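Local coordinates for uncharacterized protein (Pseudomonas aeruginosa PAO1, PDB 4R1D) that binds the type VI secretion lipase effector Tle4 and, as its cognate immunity protein, probably protects the cell that makes it, at residues B[82-87]-B[91-96]; B[168-173]-B[285-290]; B[185-190]-B[254-259]. All coordinates share one frame; numbering follows the deposited sequence. Where two conformers were deposited one is given.

Contact 1 (82-87 with 91-96) lies in the N-terminal part of the protein, contacts 2 (168-173 with 285-290) and 3 (185-190 with 254-259) in the C-terminal part. Contacts 1 and 2 flank the centre of the chain, their own centres about 43 Å apart; contacts 1 and 3 are about 31 Å apart between centres. Contacts 2 and 3 are closer, about 23 Å between centres, and meet where W288 CH2 packs on A259 O at 3.4 Å. In sequence the segments of contact 3 fall between those of contact 2. The second chain of the complex reaches contacts 1 and 3, so both parts contribute to the interface, whereas contact 2 is not touched by it.

Contact 1: residues B[82-87]-B[91-96]; sequences LSWSSE and KTYLLD
The six-membered ring of W84 and the phenol ring of Y93 meet obliquely, their planes at 48°, with Y93 CE1 over one face of the indole, 3.6 Å from W84 CZ3. T92 O lies against the rim of the indole, 3.4 Å from W84 CE3. One face of the Y93 ring takes a CH-pi contact from L82 CD2, 4.1 Å from the ring centroid; the other branch of the same leucine, CD1, reaches Y93 CB and L95 CB. The first two torsions of L82 (chi1 -170°, chi2 75°) together lay CD2 over the tyrosine ring and CD1 beside Y93 CB. These side chains sit on the antiparallel beta hairpin of strands 79-84 and 92-100, where S83 and L94 form a hydrogen-bonded pair: S83 N to L94 O at 3.0 Å and L94 N to S83 O at 2.7 Å. A water held by S83 OG also donates weakly to L94 O. Toward the turn, S85 N bonds T92 O at 3.3 Å, and S85 OG lies 2.6 Å from T92 OG1 and 3.0 Å from T92 O. T92 OG1 is also hydrogen-bonded to D406 of the partner chain, and K91 NZ forms a salt bridge with E405 of that chain.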
ATOM      1  N   LEU B  82     -17.053   0.380  22.300  1.00 16.10           N
ATOM      2  CA  LEU B  82     -15.863   1.207  22.423  1.00 19.89           C
ATOM      3  C   LEU B  82     -14.729   0.381  22.992  1.00 20.38           C
ATOM      4  O   LEU B  82     -14.848  -0.203  24.082  1.00 23.33           O
ATOM      5  CB  LEU B  82     -16.146   2.405  23.337  1.00 21.02           C
ATOM      6  CG  LEU B  82     -15.067   3.491  23.362  1.00 19.24           C
ATOM      7  CD1 LEU B  82     -15.126   4.307  22.095  1.00 17.00           C
ATOM      8  CD2 LEU B  82     -15.292   4.393  24.574  1.00 26.33           C
ATOM      9  N   SER B  83     -13.628   0.324  22.251  1.00 17.58           N
ATOM     10  CA  SER B  83     -12.445  -0.417  22.673  1.00 15.11           C
ATOM     11  C   SER B  83     -11.226   0.450  22.421  1.00 17.28           C
ATOM     12  O   SER B  83     -11.320   1.442  21.708  1.00 15.89           O
ATOM     13  CB  SER B  83     -12.332  -1.739  21.899  1.00 20.15           C
ATOM     14  OG  SER B  83     -12.210  -1.507  20.498  1.00 20.57           O
ATOM     15  N   TRP B  84     -10.089   0.104  23.019  1.00 20.82           N
ATOM     16  CA  TRP B  84      -8.828   0.745  22.642  1.00 18.00           C
ATOM     17  C   TRP B  84      -8.524   0.448  21.173  1.00 20.14           C
ATOM     18  O   TRP B  84      -8.819  -0.638  20.688  1.00 20.07           O
ATOM     19  CB  TRP B  84      -7.684   0.254  23.536  1.00 20.72           C
ATOM     20  CG  TRP B  84      -7.707   0.902  24.888  1.00 19.26           C
ATOM     21  CD1 TRP B  84      -7.918   0.290  26.091  1.00 23.98           C
ATOM     22  CD2 TRP B  84      -7.524   2.293  25.171  1.00 21.90           C
ATOM     23  NE1 TRP B  84      -7.875   1.219  27.109  1.00 24.18           N
ATOM     24  CE2 TRP B  84      -7.636   2.455  26.568  1.00 22.62           C
ATOM     25  CE3 TRP B  84      -7.281   3.421  24.380  1.00 17.92           C
ATOM     26  CZ2 TRP B  84      -7.505   3.694  27.185  1.00 23.98           C
ATOM     27  CZ3 TRP B  84      -7.148   4.649  24.997  1.00 25.06           C
ATOM     28  CH2 TRP B  84      -7.261   4.776  26.386  1.00 26.24           C
ATOM     29  N   SER B  85      -7.924   1.402  20.465  1.00 18.85           N
ATOM     30  CA  SER B  85      -7.675   1.218  19.034  1.00 17.18           C
ATOM     31  C   SER B  85      -6.519   0.259  18.735  1.00 17.35           C
ATOM     32  O   SER B  85      -6.363  -0.203  17.601  1.00 19.88           O
ATOM     33  CB  SER B  85      -7.449   2.559  18.342  1.00 19.68           C
ATOM     34  OG  SER B  85      -6.283   3.174  18.830  1.00 17.59           O
ATOM     35  N   SER B  86      -5.701  -0.027  19.745  1.00 16.57           N
ATOM     36  CA  SER B  86      -4.682  -1.070  19.658  1.00 21.49           C
ATOM     37  C   SER B  86      -4.256  -1.458  21.057  1.00 23.77           C
ATOM     38  O   SER B  86      -4.656  -0.823  22.034  1.00 17.51           O
ATOM     39  CB  SER B  86      -3.447  -0.601  18.886  1.00 19.20           C
ATOM     40  OG  SER B  86      -2.569   0.100  19.752  1.00 20.71           O
ATOM     41  N   GLU B  87      -3.419  -2.483  21.152  1.00 19.95           N
ATOM     42  CA  GLU B  87      -2.984  -2.946  22.459  1.00 22.49           C
ATOM     43  C   GLU B  87      -1.950  -2.041  23.118  1.00 21.07           C
ATOM     44  O   GLU B  87      -1.509  -2.319  24.236  1.00 22.64           O
ATOM     45  CB  GLU B  87      -2.514  -4.401  22.384  1.00 26.11           C
ATOM     46  CG  GLU B  87      -3.659  -5.330  22.009  1.00 22.84           C
ATOM     47  CD  GLU B  87      -3.273  -6.792  21.981  1.00 28.08           C
ATOM     48  OE1 GLU B  87      -2.074  -7.106  22.155  1.00 29.75           O
ATOM     49  OE2 GLU B  87      -4.184  -7.627  21.780  1.00 29.63           O
ATOM     50  N   LYS B  91      -4.320   7.349  23.080  1.00 18.13           N
ATOM     51  CA  LYS B  91      -5.018   8.580  22.708  1.00 20.63           C
ATOM     52  C   LYS B  91      -6.276   8.373  21.871  1.00 19.29           C
ATOM     53  O   LYS B  91      -7.065   9.310  21.685  1.00 19.77           O
ATOM     54  CB  LYS B  91      -4.065   9.522  21.991  1.00 23.02           C
ATOM     55  CG  LYS B  91      -2.776   9.724  22.771  1.00 24.05           C
ATOM     56  CD  LYS B  91      -1.950  10.857  22.203  1.00 29.86           C
ATOM     57  CE  LYS B  91      -0.725  11.139  23.079  1.00 35.91           C
ATOM     58  NZ  LYS B  91       0.424  10.231  22.782  1.00 31.99           N
ATOM     59  N   THR B  92      -6.448   7.160  21.354  1.00 24.69           N
ATOM     60  CA  THR B  92      -7.570   6.870  20.471  1.00 18.47           C
ATOM     61  C   THR B  92      -8.252   5.558  20.805  1.00 17.68           C
ATOM     62  O   THR B  92      -7.609   4.574  21.191  1.00 17.44           O
ATOM     63  CB  THR B  92      -7.161   6.842  18.973  1.00 16.47           C
ATOM     64  OG1 THR B  92      -6.208   5.795  18.745  1.00 18.69           O
ATOM     65  CG2 THR B  92      -6.569   8.187  18.547  1.00 20.38           C
ATOM     66  N   TYR B  93      -9.574   5.576  20.655  1.00 17.65           N
ATOM     67  CA  TYR B  93     -10.416   4.403  20.773  1.00 17.55           C
ATOM     68  C   TYR B  93     -10.823   3.953  19.381  1.00 18.89           C
ATOM     69  O   TYR B  93     -10.698   4.697  18.408  1.00 17.78           O
ATOM     70  CB  TYR B  93     -11.723   4.768  21.483  1.00 20.13           C
ATOM     71  CG  TYR B  93     -11.597   5.337  22.880  1.00 21.16           C
ATOM     72  CD1 TYR B  93     -10.828   4.711  23.847  1.00 21.64           C
ATOM     73  CD2 TYR B  93     -12.276   6.491  23.232  1.00 22.17           C
ATOM     74  CE1 TYR B  93     -10.732   5.242  25.136  1.00 27.06           C
ATOM     75  CE2 TYR B  93     -12.188   7.021  24.501  1.00 25.70           C
ATOM     76  CZ  TYR B  93     -11.416   6.394  25.448  1.00 28.85           C
ATOM     77  OH  TYR B  93     -11.341   6.936  26.714  1.00 30.40           O
ATOM     78  N   LEU B  94     -11.330   2.729  19.309  1.00 16.54           N
ATOM     79  CA  LEU B  94     -12.119   2.287  18.181  1.00 16.73           C
ATOM     80  C   LEU B  94     -13.561   2.346  18.646  1.00 17.61           C
ATOM     81  O   LEU B  94     -13.901   1.786  19.700  1.00 18.50           O
ATOM     82  CB  LEU B  94     -11.760   0.845  17.849  1.00 18.82           C
ATOM     83  CG  LEU B  94     -12.342   0.243  16.574  1.00 25.23           C
ATOM     84  CD1 LEU B  94     -11.938   1.080  15.352  1.00 27.21           C
ATOM     85  CD2 LEU B  94     -11.861  -1.197  16.443  1.00 29.90           C
ATOM     86  N   LEU B  95     -14.399   3.043  17.887  1.00 16.23           N
ATOM     87  CA  LEU B  95     -15.831   3.072  18.152  1.00 17.47           C
ATOM     88  C   LEU B  95     -16.546   2.365  17.012  1.00 15.96           C
ATOM     89  O   LEU B  95     -16.563   2.848  15.880  1.00 18.68           O
ATOM     90  CB  LEU B  95     -16.327   4.506  18.288  1.00 15.11           C
ATOM     91  CG  LEU B  95     -17.841   4.667  18.467  1.00 20.19           C
ATOM     92  CD1 LEU B  95     -18.314   3.886  19.683  1.00 21.44           C
ATOM     93  CD2 LEU B  95     -18.216   6.137  18.572  1.00 19.39           C
ATOM     94  N   ASP B  96     -17.097   1.197  17.319  1.00 17.84           N
ATOM     95  CA  ASP B  96     -17.794   0.371  16.334  1.00 16.23           C
ATOM     96  C   ASP B  96     -19.307   0.575  16.493  1.00 19.43           C
ATOM     97  O   ASP B  96     -19.920  -0.025  17.380  1.00 25.25           O
ATOM     98  CB  ASP B  96     -17.420  -1.085  16.586  1.00 18.16           C
ATOM     99  CG  ASP B  96     -17.841  -2.019  15.460  1.00 15.87           C
ATOM    100  OD1 ASP B  96     -18.316  -1.512  14.439  1.00 17.60           O
ATOM    101  OD2 ASP B  96     -17.671  -3.254  15.620  1.00 19.00           O
TER
HETATM  102  O   HOH W   1     -14.754  -1.391  18.913  1.00 21.48           O

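Contact 2: residues B[168-173]-B[285-290]; sequences VTFPEH and LELWDT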
ATOM      1  N   VAL B 168     -18.491   1.264 -11.816  1.00 15.78           N
ATOM      2  CA  VAL B 168     -19.481   0.720 -12.736  1.00 16.33           C
ATOM      3  C   VAL B 168     -18.805   0.019 -13.893  1.00 15.60           C
ATOM      4  O   VAL B 168     -17.882   0.569 -14.499  1.00 16.28           O
ATOM      5  CB  VAL B 168     -20.356   1.859 -13.312  1.00 14.23           C
ATOM      6  CG1 VAL B 168     -21.526   1.291 -14.108  1.00 16.54           C
ATOM      7  CG2 VAL B 168     -20.870   2.740 -12.188  1.00 16.30           C
ATOM      8  N   THR B 169     -19.266  -1.189 -14.208  1.00 16.26           N
ATOM      9  CA  THR B 169     -18.837  -1.846 -15.439  1.00 16.96           C
ATOM     10  C   THR B 169     -20.012  -2.090 -16.372  1.00 20.87           C
ATOM     11  O   THR B 169     -21.182  -2.038 -15.960  1.00 20.11           O
ATOM     12  CB  THR B 169     -18.054  -3.166 -15.188  1.00 17.31           C
ATOM     13  OG1 THR B 169     -18.909  -4.151 -14.602  1.00 17.92           O
ATOM     14  CG2 THR B 169     -16.849  -2.907 -14.256  1.00 20.54           C
ATOM     15  N   PHE B 170     -19.685  -2.337 -17.637  1.00 19.87           N
ATOM     16  CA  PHE B 170     -20.686  -2.424 -18.693  1.00 25.76           C
ATOM     17  C   PHE B 170     -20.477  -3.714 -19.473  1.00 23.28           C
ATOM     18  O   PHE B 170     -19.446  -3.887 -20.121  1.00 23.85           O
ATOM     19  CB  PHE B 170     -20.548  -1.223 -19.632  1.00 23.09           C
ATOM     20  CG  PHE B 170     -20.488   0.104 -18.917  1.00 23.04           C
ATOM     21  CD1 PHE B 170     -21.641   0.842 -18.702  1.00 22.64           C
ATOM     22  CD2 PHE B 170     -19.279   0.612 -18.463  1.00 22.75           C
ATOM     23  CE1 PHE B 170     -21.596   2.056 -18.036  1.00 20.62           C
ATOM     24  CE2 PHE B 170     -19.228   1.828 -17.802  1.00 19.69           C
ATOM     25  CZ  PHE B 170     -20.383   2.552 -17.587  1.00 17.34           C
ATOM     26  N   PRO B 171     -21.442  -4.642 -19.389  1.00 24.59           N
ATOM     27  CA  PRO B 171     -21.319  -5.931 -20.085  1.00 27.48           C
ATOM     28  C   PRO B 171     -20.860  -5.780 -21.535  1.00 27.35           C
ATOM     29  O   PRO B 171     -19.992  -6.535 -21.984  1.00 33.18           O
ATOM     30  CB  PRO B 171     -22.744  -6.489 -20.021  1.00 30.37           C
ATOM     31  CG  PRO B 171     -23.269  -5.971 -18.722  1.00 27.71           C
ATOM     32  CD  PRO B 171     -22.636  -4.595 -18.525  1.00 23.31           C
ATOM     33  N   GLU B 172     -21.420  -4.806 -22.240  1.00 27.72           N
ATOM     34  CA  GLU B 172     -21.116  -4.574 -23.654  1.00 35.65           C
ATOM     35  C   GLU B 172     -19.722  -3.994 -23.901  1.00 33.02           C
ATOM     36  O   GLU B 172     -19.235  -4.003 -25.035  1.00 30.88           O
ATOM     37  CB  GLU B 172     -22.162  -3.643 -24.277  1.00 33.53           C
ATOM     38  CG  GLU B 172     -23.575  -4.203 -24.270  1.00 37.54           C
ATOM     39  CD  GLU B 172     -24.603  -3.187 -24.734  1.00 50.53           C
ATOM     40  OE1 GLU B 172     -24.284  -1.977 -24.749  1.00 51.67           O
ATOM     41  OE2 GLU B 172     -25.732  -3.597 -25.088  1.00 59.64           O
ATOM     42  N   HIS B 173     -19.088  -3.483 -22.849  1.00 26.32           N
ATOM     43  CA  HIS B 173     -17.773  -2.862 -22.989  1.00 28.57           C
ATOM     44  C   HIS B 173     -16.738  -3.476 -22.058  1.00 26.63           C
ATOM     45  O   HIS B 173     -16.333  -2.856 -21.070  1.00 28.36           O
ATOM     46  CB  HIS B 173     -17.878  -1.359 -22.745  1.00 28.26           C
ATOM     47  CG  HIS B 173     -18.899  -0.684 -23.605  1.00 31.19           C
ATOM     48  ND1 HIS B 173     -18.810  -0.659 -24.980  1.00 28.07           N
ATOM     49  CD2 HIS B 173     -20.032  -0.016 -23.286  1.00 26.29           C
ATOM     50  CE1 HIS B 173     -19.842   0.006 -25.471  1.00 28.70           C
ATOM     51  NE2 HIS B 173     -20.599   0.403 -24.465  1.00 27.86           N
ATOM     52  N   LEU B 285     -16.796   8.217 -26.352  1.00 20.05           N
ATOM     53  CA  LEU B 285     -17.111   9.590 -26.001  1.00 20.43           C
ATOM     54  C   LEU B 285     -18.610   9.763 -25.804  1.00 21.78           C
ATOM     55  O   LEU B 285     -19.041  10.523 -24.943  1.00 17.32           O
ATOM     56  CB  LEU B 285     -16.620  10.547 -27.086  1.00 20.96           C
ATOM     57  CG  LEU B 285     -15.102  10.678 -27.192  1.00 23.91           C
ATOM     58  CD1 LEU B 285     -14.696  11.347 -28.511  1.00 25.30           C
ATOM     59  CD2 LEU B 285     -14.583  11.449 -25.989  1.00 22.35           C
ATOM     60  N   GLU B 286     -19.396   9.053 -26.610  1.00 19.64           N
ATOM     61  CA  GLU B 286     -20.851   9.109 -26.500  1.00 22.58           C
ATOM     62  C   GLU B 286     -21.328   8.615 -25.134  1.00 19.82           C
ATOM     63  O   GLU B 286     -22.152   9.264 -24.470  1.00 23.42           O
ATOM     64  CB  GLU B 286     -21.501   8.276 -27.606  1.00 24.80           C
ATOM     65  CG  GLU B 286     -23.029   8.293 -27.577  1.00 28.85           C
ATOM     66  CD  GLU B 286     -23.639   7.475 -28.708  1.00 35.37           C
ATOM     67  OE1 GLU B 286     -23.418   6.242 -28.749  1.00 33.09           O
ATOM     68  OE2 GLU B 286     -24.329   8.076 -29.559  1.00 41.71           O
ATOM     69  N   LEU B 287     -20.811   7.464 -24.723  1.00 19.18           N
ATOM     70  CA  LEU B 287     -21.168   6.892 -23.432  1.00 17.62           C
ATOM     71  C   LEU B 287     -20.720   7.840 -22.323  1.00 21.64           C
ATOM     72  O   LEU B 287     -21.490   8.186 -21.445  1.00 19.69           O
ATOM     73  CB  LEU B 287     -20.551   5.497 -23.258  1.00 17.99           C
ATOM     74  CG  LEU B 287     -20.900   4.773 -21.951  1.00 18.96           C
ATOM     75  CD1 LEU B 287     -22.408   4.540 -21.818  1.00 22.47           C
ATOM     76  CD2 LEU B 287     -20.129   3.467 -21.800  1.00 20.14           C
ATOM     77  N   TRP B 288     -19.461   8.258 -22.384  1.00 22.05           N
ATOM     78  CA  TRP B 288     -18.918   9.247 -21.452  1.00 15.74           C
ATOM     79  C   TRP B 288     -19.810  10.491 -21.311  1.00 17.53           C
ATOM     80  O   TRP B 288     -20.241  10.835 -20.214  1.00 18.18           O
ATOM     81  CB  TRP B 288     -17.520   9.640 -21.927  1.00 18.77           C
ATOM     82  CG  TRP B 288     -16.911  10.828 -21.235  1.00 16.25           C
ATOM     83  CD1 TRP B 288     -16.758  12.083 -21.751  1.00 19.78           C
ATOM     84  CD2 TRP B 288     -16.346  10.860 -19.921  1.00 15.85           C
ATOM     85  NE1 TRP B 288     -16.135  12.902 -20.837  1.00 18.10           N
ATOM     86  CE2 TRP B 288     -15.866  12.173 -19.706  1.00 17.32           C
ATOM     87  CE3 TRP B 288     -16.188   9.906 -18.906  1.00 16.25           C
ATOM     88  CZ2 TRP B 288     -15.238  12.556 -18.516  1.00 16.92           C
ATOM     89  CZ3 TRP B 288     -15.567  10.290 -17.720  1.00 17.23           C
ATOM     90  CH2 TRP B 288     -15.103  11.604 -17.538  1.00 15.00           C
ATOM     91  N   ASP B 289     -20.086  11.172 -22.417  1.00 19.92           N
ATOM     92  CA  ASP B 289     -20.906  12.376 -22.367  1.00 18.55           C
ATOM     93  C   ASP B 289     -22.294  12.110 -21.809  1.00 19.91           C
ATOM     94  O   ASP B 289     -22.823  12.903 -21.028  1.00 20.51           O
ATOM     95  CB  ASP B 289     -21.037  13.022 -23.748  1.00 19.70           C
ATOM     96  CG  ASP B 289     -19.783  13.752 -24.174  1.00 25.85           C
ATOM     97  OD1 ASP B 289     -19.077  14.270 -23.290  1.00 21.96           O
ATOM     98  OD2 ASP B 289     -19.506  13.806 -25.391  1.00 25.30           O
ATOM     99  N   THR B 290     -22.886  10.997 -22.215  1.00 18.11           N
ATOM    100  CA  THR B 290     -24.246  10.689 -21.783  1.00 16.77           C
ATOM    101  C   THR B 290     -24.311  10.515 -20.260  1.00 18.98           C
ATOM    102  O   THR B 290     -25.193  11.067 -19.595  1.00 20.17           O
ATOM    103  CB  THR B 290     -24.793   9.452 -22.526  1.00 22.91           C
ATOM    104  OG1 THR B 290     -24.713   9.686 -23.942  1.00 22.49           O
ATOM    105  CG2 THR B 290     -26.246   9.177 -22.132  1.00 23.01           C
TER
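L287 reaches from helix 281-292 to two rings, F170 and H173, through a single methyl, CD2, and the contact is made by van der Waals and CH-pi approaches, without hydrogen bonds between the segments. The CH-pi interaction is with F170: L287 CD2 stands over the centre of the phenyl face, 4.2 Å from the ring centroid and only 4° off the normal, so the methyl meets the pi cloud squarely. An extended first torsion (chi1 -178°) carries the leucine's branch out from the helix toward the rings. Van der Waals contact with H173 is closer, L287 CD2 to H173 CD2 at 3.8 Å, but the methyl approaches the imidazole obliquely.

Hydrogen bonds act within each segment or reach beyond it. A type I beta turn from F170 to H173, closed by H173 N to F170 O at 2.8 Å, brings both rings round to the same leucine, while the helix keeps its own backbone bonding. The imidazole is held by ND1, which bonds A277 O, and its ring stacks with F278.

F170 also packs against F178 of strand 176-183 and I291 of helix 281-292, while H173 touches E283; the turn after strand 162-169 is thus fitted against one side of this helix, whose W288 packs on L228 of strand 225-233.

Contact 3: residues B[185-190]-B[254-259]; sequences GAELNS and EPNLTA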
ATOM      1  N   GLY B 185     -15.137  19.299   0.843  1.00 22.74           N
ATOM      2  CA  GLY B 185     -13.882  20.027   0.848  1.00 22.20           C
ATOM      3  C   GLY B 185     -13.315  20.238  -0.542  1.00 22.59           C
ATOM      4  O   GLY B 185     -13.392  19.361  -1.412  1.00 19.15           O
ATOM      5  N   ALA B 186     -12.730  21.411  -0.761  1.00 21.18           N
ATOM      6  CA  ALA B 186     -12.135  21.711  -2.054  1.00 19.73           C
ATOM      7  C   ALA B 186     -10.863  20.903  -2.231  1.00 20.26           C
ATOM      8  O   ALA B 186     -10.052  20.808  -1.315  1.00 22.48           O
ATOM      9  CB  ALA B 186     -11.832  23.197  -2.173  1.00 19.75           C
ATOM     10  N   GLU B 187     -10.690  20.300  -3.401  1.00 20.41           N
ATOM     11  CA  GLU B 187      -9.409  19.675  -3.692  1.00 20.01           C
ATOM     12  C   GLU B 187      -8.337  20.768  -3.718  1.00 23.13           C
ATOM     13  O   GLU B 187      -8.624  21.937  -4.008  1.00 21.14           O
ATOM     14  CB  GLU B 187      -9.467  18.924  -5.024  1.00 22.08           C
ATOM     15  CG  GLU B 187      -8.240  18.090  -5.330  1.00 22.72           C
ATOM     16  CD  GLU B 187      -7.853  17.160  -4.194  1.00 22.63           C
ATOM     17  OE1 GLU B 187      -7.079  17.599  -3.318  1.00 23.58           O
ATOM     18  OE2 GLU B 187      -8.314  15.999  -4.181  1.00 19.40           O
ATOM     19  N   LEU B 188      -7.104  20.381  -3.409  1.00 25.29           N
ATOM     20  CA  LEU B 188      -6.010  21.334  -3.223  1.00 23.61           C
ATOM     21  C   LEU B 188      -5.478  21.934  -4.524  1.00 24.86           C
ATOM     22  O   LEU B 188      -4.838  22.989  -4.518  1.00 26.30           O
ATOM     23  CB  LEU B 188      -4.868  20.659  -2.453  1.00 24.48           C
ATOM     24  CG  LEU B 188      -5.062  20.505  -0.945  1.00 26.88           C
ATOM     25  CD1 LEU B 188      -6.335  19.741  -0.613  1.00 34.21           C
ATOM     26  CD2 LEU B 188      -3.853  19.814  -0.329  1.00 30.10           C
ATOM     27  N   ASN B 189      -5.713  21.243  -5.632  1.00 23.92           N
ATOM     28  CA  ASN B 189      -5.344  21.739  -6.949  1.00 31.42           C
ATOM     29  C   ASN B 189      -6.440  21.381  -7.950  1.00 18.95           C
ATOM     30  O   ASN B 189      -7.348  20.623  -7.622  1.00 20.21           O
ATOM     31  CB  ASN B 189      -3.974  21.191  -7.387  1.00 24.10           C
ATOM     32  CG  ASN B 189      -3.904  19.671  -7.352  1.00 28.63           C
ATOM     33  OD1 ASN B 189      -4.913  18.992  -7.479  1.00 23.32           O
ATOM     34  ND2 ASN B 189      -2.702  19.137  -7.177  1.00 31.73           N
ATOM     35  N   SER B 190      -6.370  21.936  -9.155  1.00 24.92           N
ATOM     36  CA  SER B 190      -7.401  21.663 -10.164  1.00 21.71           C
ATOM     37  C   SER B 190      -6.948  20.618 -11.186  1.00 20.69           C
ATOM     38  O   SER B 190      -5.767  20.484 -11.476  1.00 20.56           O
ATOM     39  CB  SER B 190      -7.838  22.949 -10.870  1.00 28.48           C
ATOM     40  OG  SER B 190      -6.720  23.620 -11.415  1.00 34.96           O
ATOM     41  N   GLU B 254     -21.799  21.377  -3.141  1.00 21.06           N
ATOM     42  CA  GLU B 254     -20.716  21.740  -4.030  1.00 23.04           C
ATOM     43  C   GLU B 254     -19.426  21.101  -3.547  1.00 26.01           C
ATOM     44  O   GLU B 254     -18.420  21.785  -3.387  1.00 21.89           O
ATOM     45  CB  GLU B 254     -20.554  23.258  -4.067  1.00 29.37           C
ATOM     46  CG  GLU B 254     -21.874  24.005  -4.135  1.00 34.92           C
ATOM     47  CD  GLU B 254     -21.723  25.469  -3.777  1.00 41.33           C
ATOM     48  OE1 GLU B 254     -21.868  25.806  -2.577  1.00 41.59           O
ATOM     49  OE2 GLU B 254     -21.455  26.273  -4.693  1.00 35.39           O
ATOM     50  N   PRO B 255     -19.452  19.780  -3.304  1.00 20.62           N
ATOM     51  CA  PRO B 255     -18.225  19.134  -2.841  1.00 18.95           C
ATOM     52  C   PRO B 255     -17.292  18.911  -4.017  1.00 19.13           C
ATOM     53  O   PRO B 255     -17.639  19.235  -5.150  1.00 18.30           O
ATOM     54  CB  PRO B 255     -18.729  17.786  -2.318  1.00 16.60           C
ATOM     55  CG  PRO B 255     -19.876  17.470  -3.207  1.00 20.44           C
ATOM     56  CD  PRO B 255     -20.546  18.810  -3.501  1.00 20.16           C
ATOM     57  N   ASN B 256     -16.108  18.375  -3.761  1.00 19.22           N
ATOM     58  CA  ASN B 256     -15.285  17.923  -4.859  1.00 16.73           C
ATOM     59  C   ASN B 256     -16.026  16.769  -5.541  1.00 16.69           C
ATOM     60  O   ASN B 256     -16.578  15.910  -4.858  1.00 18.80           O
ATOM     61  CB  ASN B 256     -13.935  17.457  -4.344  1.00 17.38           C
ATOM     62  CG  ASN B 256     -13.083  16.869  -5.433  1.00 21.32           C
ATOM     63  OD1 ASN B 256     -13.041  15.651  -5.605  1.00 27.61           O
ATOM     64  ND2 ASN B 256     -12.404  17.728  -6.191  1.00 19.19           N
ATOM     65  N   LEU B 257     -16.068  16.778  -6.873  1.00 15.76           N
ATOM     66  CA  LEU B 257     -16.765  15.739  -7.625  0.59 16.23           C
ATOM     67  C   LEU B 257     -15.863  15.225  -8.734  1.00 15.16           C
ATOM     68  O   LEU B 257     -15.276  16.000  -9.468  1.00 15.61           O
ATOM     69  CB  LEU B 257     -18.047  16.300  -8.250  0.59 18.89           C
ATOM     70  CG  LEU B 257     -19.241  15.371  -8.478  0.59 19.43           C
ATOM     71  CD1 LEU B 257     -19.850  14.977  -7.152  0.59 13.58           C
ATOM     72  CD2 LEU B 257     -20.285  16.062  -9.345  0.59 18.93           C
ATOM     73  N   THR B 258     -15.754  13.910  -8.862  1.00 14.84           N
ATOM     74  CA  THR B 258     -14.996  13.383  -9.979  1.00 16.02           C
ATOM     75  C   THR B 258     -15.816  12.332 -10.723  1.00 12.71           C
ATOM     76  O   THR B 258     -16.656  11.644 -10.138  1.00 14.30           O
ATOM     77  CB  THR B 258     -13.636  12.753  -9.549  1.00 15.33           C
ATOM     78  OG1 THR B 258     -13.869  11.670  -8.639  1.00 16.22           O
ATOM     79  CG2 THR B 258     -12.727  13.803  -8.886  1.00 17.17           C
ATOM     80  N   ALA B 259     -15.567  12.255 -12.018  1.00 14.68           N
ATOM     81  CA  ALA B 259     -16.086  11.189 -12.860  1.00 15.56           C
ATOM     82  C   ALA B 259     -14.932  10.745 -13.739  1.00 14.03           C
ATOM     83  O   ALA B 259     -14.168  11.570 -14.247  1.00 14.50           O
ATOM     84  CB  ALA B 259     -17.263  11.697 -13.716  1.00 14.83           C
TER
HETATM   85  O   HOH W   2     -10.541  14.833  -5.839  1.00 33.08           O
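A small polar contact, bridged by water, joins E187 and N256 in the C-terminal domain. It lies where the loop between strand 176-183 and helix 191-205 passes the start of strand 256-263, which pairs with strand 176-183. The two side chains share one water, which donates to N256 OD1 at 2.6 Å and to E187 OE2 at 3.0 Å and so links amide and carboxylate through its two protons. Direct contact is limited to van der Waals approaches: N256 ND2 comes to 3.4 Å from E187 CB, and N256 CB to 3.5 Å from G185 O. The asparagine holds CG anti to its backbone N (chi1 175°), which carries the amide across to the loop, where ND2 lies against the CB of E187 while OD1 takes the water.

The glutamate chain bends at chi2 (51°), folding its carboxylate back over the loop so that OE1 accepts L188 N at 2.8 Å on the anti side, 18° out of the carboxylate plane. G185 has a positive phi, which glycine readily adopts. N256 ND2 is hydrogen-bonded to Q246 O and E244 OE2, which fixes the amide orientation and leaves OD1 to accept from the water.

The partner chain of the complex also meets this loop: K100 NZ of that chain bonds G185 O, its K100 N bonds E187 OE1, and its A101 N bonds E187 OE2. Both carboxylate oxygens of E187 therefore accept from backbone N-H groups of the partner chain, besides L188 N and the water, and this set of N-H and water donors probably stabilises the charged form of the acid at the interface.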